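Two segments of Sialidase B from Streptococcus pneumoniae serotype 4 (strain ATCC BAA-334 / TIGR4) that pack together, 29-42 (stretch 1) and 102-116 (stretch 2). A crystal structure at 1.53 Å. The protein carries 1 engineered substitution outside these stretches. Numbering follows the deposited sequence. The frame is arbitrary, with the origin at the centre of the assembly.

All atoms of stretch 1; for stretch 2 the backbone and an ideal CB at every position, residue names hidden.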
# COMPACT_ATOMS: atom_id res chain seq x y z
N GLY A 29 -36.76 18.44 -5.17
CA GLY A 29 -36.00 18.77 -3.99
C GLY A 29 -34.53 18.90 -4.36
O GLY A 29 -34.15 18.68 -5.52
N GLU A 30 -33.71 19.24 -3.37
CA GLU A 30 -32.33 19.61 -3.64
C GLU A 30 -31.32 18.51 -3.33
O GLU A 30 -30.11 18.70 -3.56
CB GLU A 30 -31.97 20.88 -2.87
CG GLU A 30 -32.71 22.12 -3.36
CD GLU A 30 -32.50 23.29 -2.44
OE1 GLU A 30 -32.33 23.06 -1.22
OE2 GLU A 30 -32.48 24.44 -2.93
N SER A 31 -31.79 17.38 -2.84
CA SER A 31 -30.91 16.26 -2.52
C SER A 31 -31.24 15.04 -3.36
O SER A 31 -32.41 14.66 -3.50
CB SER A 31 -30.98 15.94 -1.02
OG SER A 31 -30.49 17.02 -0.26
N GLN A 32 -30.21 14.40 -3.89
CA GLN A 32 -30.39 13.22 -4.73
C GLN A 32 -29.31 12.18 -4.47
O GLN A 32 -28.20 12.51 -4.05
CB GLN A 32 -30.38 13.59 -6.22
CG GLN A 32 -31.73 14.02 -6.80
CD GLN A 32 -32.13 15.44 -6.43
OE1 GLN A 32 -31.28 16.31 -6.25
NE2 GLN A 32 -33.44 15.67 -6.32
N THR A 33 -29.65 10.93 -4.72
CA THR A 33 -28.68 9.85 -4.68
C THR A 33 -28.81 9.07 -5.97
O THR A 33 -29.92 8.74 -6.39
CB THR A 33 -28.93 8.93 -3.48
OG1 THR A 33 -28.72 9.67 -2.28
CG2 THR A 33 -28.00 7.73 -3.50
N VAL A 34 -27.67 8.80 -6.61
CA VAL A 34 -27.64 7.97 -7.81
C VAL A 34 -26.96 6.65 -7.45
O VAL A 34 -25.87 6.64 -6.88
CB VAL A 34 -26.87 8.65 -8.95
CG1 VAL A 34 -26.84 7.74 -10.17
CG2 VAL A 34 -27.50 9.99 -9.30
N VAL A 35 -27.61 5.53 -7.75
CA VAL A 35 -26.99 4.22 -7.59
C VAL A 35 -26.86 3.58 -8.96
O VAL A 35 -27.85 3.46 -9.70
CB VAL A 35 -27.79 3.31 -6.65
CG1 VAL A 35 -27.14 1.94 -6.58
CG2 VAL A 35 -27.85 3.91 -5.26
N MET A 36 -25.65 3.19 -9.32
CA MET A 36 -25.37 2.68 -10.65
C MET A 36 -24.51 1.42 -10.57
O MET A 36 -23.41 1.46 -10.03
CB MET A 36 -24.62 3.72 -11.48
CG MET A 36 -25.45 4.42 -12.52
SD MET A 36 -24.41 5.33 -13.67
CE MET A 36 -23.29 4.02 -14.15
N LYS A 37 -25.02 0.32 -11.10
CA LYS A 37 -24.21 -0.88 -11.29
C LYS A 37 -23.81 -0.95 -12.75
O LYS A 37 -24.67 -1.00 -13.64
CB LYS A 37 -24.97 -2.13 -10.84
CG LYS A 37 -24.99 -2.27 -9.32
CD LYS A 37 -25.97 -3.32 -8.84
CE LYS A 37 -25.81 -3.55 -7.34
NZ LYS A 37 -24.44 -4.05 -6.99
N PHE A 38 -22.50 -0.91 -13.01
CA PHE A 38 -22.04 -0.81 -14.39
C PHE A 38 -20.75 -1.56 -14.66
O PHE A 38 -19.94 -1.81 -13.75
CB PHE A 38 -21.87 0.67 -14.79
CG PHE A 38 -20.64 1.32 -14.21
CD1 PHE A 38 -20.68 1.88 -12.94
CD2 PHE A 38 -19.46 1.37 -14.94
CE1 PHE A 38 -19.55 2.48 -12.41
CE2 PHE A 38 -18.33 1.97 -14.40
CZ PHE A 38 -18.38 2.52 -13.14
N LYS A 39 -20.56 -1.92 -15.93
CA LYS A 39 -19.36 -2.60 -16.37
C LYS A 39 -18.70 -1.76 -17.44
O LYS A 39 -19.38 -1.12 -18.25
CB LYS A 39 -19.69 -3.97 -16.96
CG LYS A 39 -20.44 -4.89 -16.02
CD LYS A 39 -20.85 -6.16 -16.73
CE LYS A 39 -21.47 -7.14 -15.75
NZ LYS A 39 -21.99 -8.35 -16.44
N ALA A 40 -17.37 -1.74 -17.44
CA ALA A 40 -16.61 -1.06 -18.47
C ALA A 40 -15.24 -1.71 -18.57
O ALA A 40 -14.31 -1.30 -17.87
CB ALA A 40 -16.47 0.43 -18.17
N ASP A 41 -15.13 -2.71 -19.43
CA ASP A 41 -13.87 -3.42 -19.57
C ASP A 41 -13.08 -2.96 -20.79
O ASP A 41 -11.93 -3.36 -20.98
CB ASP A 41 -14.08 -4.94 -19.58
CG ASP A 41 -14.98 -5.40 -20.72
OD1 ASP A 41 -15.74 -4.57 -21.26
OD2 ASP A 41 -14.92 -6.60 -21.06
N LYS A 42 -13.71 -2.12 -21.62
CA LYS A 42 -13.02 -1.47 -22.73
C LYS A 42 -13.43 0.00 -22.82
O LYS A 42 -13.93 0.45 -23.86
CB LYS A 42 -13.33 -2.17 -24.05
CG LYS A 42 -13.13 -3.68 -24.02
CD LYS A 42 -13.02 -4.25 -25.42
CE LYS A 42 -13.17 -5.77 -25.43
NZ LYS A 42 -13.55 -6.27 -26.79
N UNK A 102 -13.98 -11.96 -16.83
CA UNK A 102 -15.31 -11.37 -16.94
C UNK A 102 -15.29 -9.92 -16.51
O UNK A 102 -14.60 -9.56 -15.55
CB UNK A 102 -16.32 -12.15 -16.10
N UNK A 103 -16.05 -9.07 -17.20
CA UNK A 103 -16.21 -7.69 -16.76
C UNK A 103 -16.79 -7.63 -15.35
O UNK A 103 -17.74 -8.35 -15.02
CB UNK A 103 -17.11 -6.92 -17.73
N UNK A 104 -16.21 -6.76 -14.52
CA UNK A 104 -16.66 -6.56 -13.14
C UNK A 104 -17.85 -5.63 -13.07
O UNK A 104 -17.86 -4.59 -13.73
CB UNK A 104 -15.52 -6.01 -12.28
N UNK A 105 -18.84 -5.99 -12.27
CA UNK A 105 -19.94 -5.09 -12.00
C UNK A 105 -19.55 -4.15 -10.88
O UNK A 105 -19.56 -4.54 -9.71
CB UNK A 105 -21.21 -5.86 -11.65
N UNK A 106 -19.18 -2.92 -11.24
CA UNK A 106 -18.90 -1.90 -10.24
C UNK A 106 -20.17 -1.33 -9.67
O UNK A 106 -21.16 -1.16 -10.40
CB UNK A 106 -18.05 -0.78 -10.84
N UNK A 107 -20.16 -1.04 -8.38
CA UNK A 107 -21.33 -0.47 -7.73
C UNK A 107 -21.00 0.95 -7.31
O UNK A 107 -20.18 1.18 -6.41
CB UNK A 107 -21.77 -1.31 -6.53
N UNK A 108 -21.63 1.91 -7.98
CA UNK A 108 -21.35 3.31 -7.73
C UNK A 108 -22.53 3.94 -6.99
O UNK A 108 -23.68 3.72 -7.34
CB UNK A 108 -21.07 4.05 -9.04
N UNK A 109 -22.24 4.69 -5.93
CA UNK A 109 -23.28 5.43 -5.21
C UNK A 109 -22.83 6.88 -5.06
O UNK A 109 -21.80 7.16 -4.44
CB UNK A 109 -23.56 4.80 -3.84
N UNK A 110 -23.61 7.82 -5.60
CA UNK A 110 -23.25 9.22 -5.50
C UNK A 110 -24.33 9.95 -4.71
O UNK A 110 -25.51 9.87 -5.05
CB UNK A 110 -23.07 9.84 -6.89
N UNK A 111 -23.92 10.61 -3.64
CA UNK A 111 -24.86 11.32 -2.77
C UNK A 111 -24.66 12.84 -2.88
O UNK A 111 -23.57 13.36 -2.64
CB UNK A 111 -24.69 10.87 -1.32
N UNK A 112 -25.74 13.54 -3.24
CA UNK A 112 -25.74 15.00 -3.35
C UNK A 112 -26.63 15.55 -2.23
O UNK A 112 -27.85 15.49 -2.32
CB UNK A 112 -26.23 15.46 -4.73
N UNK A 113 -25.99 16.09 -1.19
CA UNK A 113 -26.67 16.38 0.07
C UNK A 113 -26.78 17.88 0.31
O UNK A 113 -25.81 18.53 0.70
CB UNK A 113 -25.93 15.72 1.24
N UNK A 114 -27.97 18.42 0.09
CA UNK A 114 -28.19 19.86 0.22
C UNK A 114 -28.07 20.39 1.65
O UNK A 114 -27.56 21.49 1.88
CB UNK A 114 -29.58 20.21 -0.33
N UNK A 115 -28.53 19.61 2.63
CA UNK A 115 -28.48 20.08 4.01
C UNK A 115 -27.05 20.16 4.56
O UNK A 115 -26.73 21.08 5.31
CB UNK A 115 -29.32 19.16 4.90
N UNK A 116 -26.19 19.21 4.19
CA UNK A 116 -24.79 19.27 4.62
C UNK A 116 -23.88 19.88 3.56
O UNK A 116 -22.66 19.99 3.77
CB UNK A 116 -24.29 17.87 4.98

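Stretch 2 runs antiparallel to the strand 32-39 of stretch 1. Backbone hydrogen bonds at alternate residues fix the register, so along the paired strands each CB can be judged against a known neighbour.

Position 102 has extended backbone angles and no atom of stretch 1 near its CB. Many residues would do. It is Gln 102, which makes no contact here.

Position 103 points its CB toward stretch 1. The ideal CB lies 4.0 Å from Lys 39 CD and 4.0 Å from Asp 41 CG. A small side chain fits between them. It is Ala 103, whose CB touches both. Its O also accepts from a water that in turn accepts from Lys 39 NZ.

Position 104 points away, so stretch 1 sets little preference. It is Val 104. Its backbone O lies 3.5 Å from Lys 39 CG.

Position 105 points sideways, with Lys 39 CE 4.3 Å from the ideal CB and Lys 37 also within reach. An acidic side chain long enough to reach an amine would suit, and a polar one is possible. It is Glu 105. The extended chain brings OE1 to 3.6 Å from Lys 37 NZ, a salt bridge.

Position 106 exchanges backbone hydrogen bonds with Phe 38. Its CB is on the same sheet face as that ring, and 3.6 Å from Phe 38 O. A donor could use this oxygen, while an apolar group could cover the ring. It is Asn 106. CB sits over the ring face, 4.1 Å from the centroid, and ND2 gives a weak hydrogen bond to Phe 38 O at 3.4 Å.

Position 107 places its ideal CB 3.9 Å from Lys 37 NZ. A short acceptor is favoured: Ser, Thr, Asn or Asp. It is Thr 107, whose OG1 accepts from Lys 37 NZ at 2.8 Å.

Position 108 faces Met 36 and the edge of the Phe 38 ring. An apolar side chain is expected. It is Leu 108, with CB 4.0 Å from Phe 38 CE1 and 4.3 Å from Met 36 CB.

Position 109 lies beside Val 35 and Thr 33 CG2. A beta-branched apolar residue suits the extended backbone. It is Val 109; CG2 is 4.2 Å from Val 35 CG2, and CG1 is 4.0 Å from Thr 33 CG2.

Position 110 pairs with Val 34. Aliphatic or aromatic residues would serve. It is Phe 110, whose CB is 4.5 Å from Val 34 CB.

Position 111 lies opposite Thr 33. Val, Ile or Thr would fit. It is Val 111, with CG2 4.0 Å from Thr 33 OG1.

Position 112 pairs with Gln 32, near the carbonyl of Glu 30. A small polar residue is plausible. It is Ser 112. OG donates to a water that donates to Glu 30 O and Gln 32 OE1.

Position 113 points away, leaving the choice open. It is Asp 113, linked through OD1 and a water to Ser 31 OG.

Position 114 points toward Ser 31, its ideal CB 3.3 Å from that OG. A small hydroxyl suits. It is Ser 114; the two OG atoms hydrogen bond at 2.6 Å.

The CB atoms at 115 and 116 have nothing of stretch 1 close by, so many residues would do. They are Lys 115 and Asp 116, whose side chains make no contact with stretch 1.

Stretch 2 102-116: QAVENTLVFVSDSKD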
# COMPACT_ATOMS: atom_id res chain seq x y z
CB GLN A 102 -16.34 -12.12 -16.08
CG GLN A 102 -16.59 -13.57 -16.47
CD GLN A 102 -17.71 -14.21 -15.66
OE1 GLN A 102 -17.47 -14.91 -14.68
NE2 GLN A 102 -18.95 -13.96 -16.07
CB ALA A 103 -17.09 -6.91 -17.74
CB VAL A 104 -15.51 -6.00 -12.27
CG1 VAL A 104 -16.04 -5.49 -10.91
CG2 VAL A 104 -14.43 -7.05 -12.08
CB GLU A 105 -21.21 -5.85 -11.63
CG GLU A 105 -22.35 -4.91 -11.24
CD GLU A 105 -23.70 -5.60 -11.20
OE1 GLU A 105 -24.24 -5.79 -10.10
OE2 GLU A 105 -24.22 -5.92 -12.29
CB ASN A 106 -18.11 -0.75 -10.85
CG ASN A 106 -16.77 -1.17 -11.39
OD1 ASN A 106 -15.80 -1.32 -10.64
ND2 ASN A 106 -16.70 -1.38 -12.70
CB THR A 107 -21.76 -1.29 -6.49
OG1 THR A 107 -21.99 -2.66 -6.86
CG2 THR A 107 -23.05 -0.72 -5.87
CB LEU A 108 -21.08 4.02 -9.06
CG LEU A 108 -20.81 5.52 -9.03
CD1 LEU A 108 -19.86 5.93 -10.16
CD2 LEU A 108 -22.11 6.33 -9.13
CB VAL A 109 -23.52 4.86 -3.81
CG1 VAL A 109 -24.62 5.66 -3.09
CG2 VAL A 109 -23.91 3.40 -3.90
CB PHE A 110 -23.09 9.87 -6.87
CG PHE A 110 -22.79 11.34 -6.80
CD1 PHE A 110 -21.56 11.77 -6.34
CD2 PHE A 110 -23.74 12.28 -7.18
CE1 PHE A 110 -21.26 13.13 -6.26
CE2 PHE A 110 -23.46 13.63 -7.10
CZ PHE A 110 -22.21 14.06 -6.65
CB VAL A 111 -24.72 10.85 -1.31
CG1 VAL A 111 -25.73 11.57 -0.44
CG2 VAL A 111 -24.93 9.33 -1.22
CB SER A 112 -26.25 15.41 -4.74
OG SER A 112 -26.22 16.81 -4.93
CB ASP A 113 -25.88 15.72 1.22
CG ASP A 113 -26.61 15.79 2.55
OD1 ASP A 113 -27.61 16.52 2.66
OD2 ASP A 113 -26.15 15.11 3.49
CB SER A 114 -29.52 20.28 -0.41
OG SER A 114 -30.63 19.62 0.15
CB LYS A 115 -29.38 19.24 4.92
CG LYS A 115 -30.86 19.49 4.70
CD LYS A 115 -31.55 19.93 5.98
CE LYS A 115 -33.02 19.48 6.01
NZ LYS A 115 -33.73 19.91 7.25
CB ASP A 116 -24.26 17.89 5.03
CG ASP A 116 -24.82 17.42 6.36
OD1 ASP A 116 -25.56 18.20 6.99
OD2 ASP A 116 -24.52 16.28 6.77
O HOH W 1 -28.79 17.39 -5.50
O HOH W 2 -30.27 16.36 2.54
O HOH W 3 -19.39 -9.80 -16.74
O HOH W 4 -16.12 -3.39 -15.46
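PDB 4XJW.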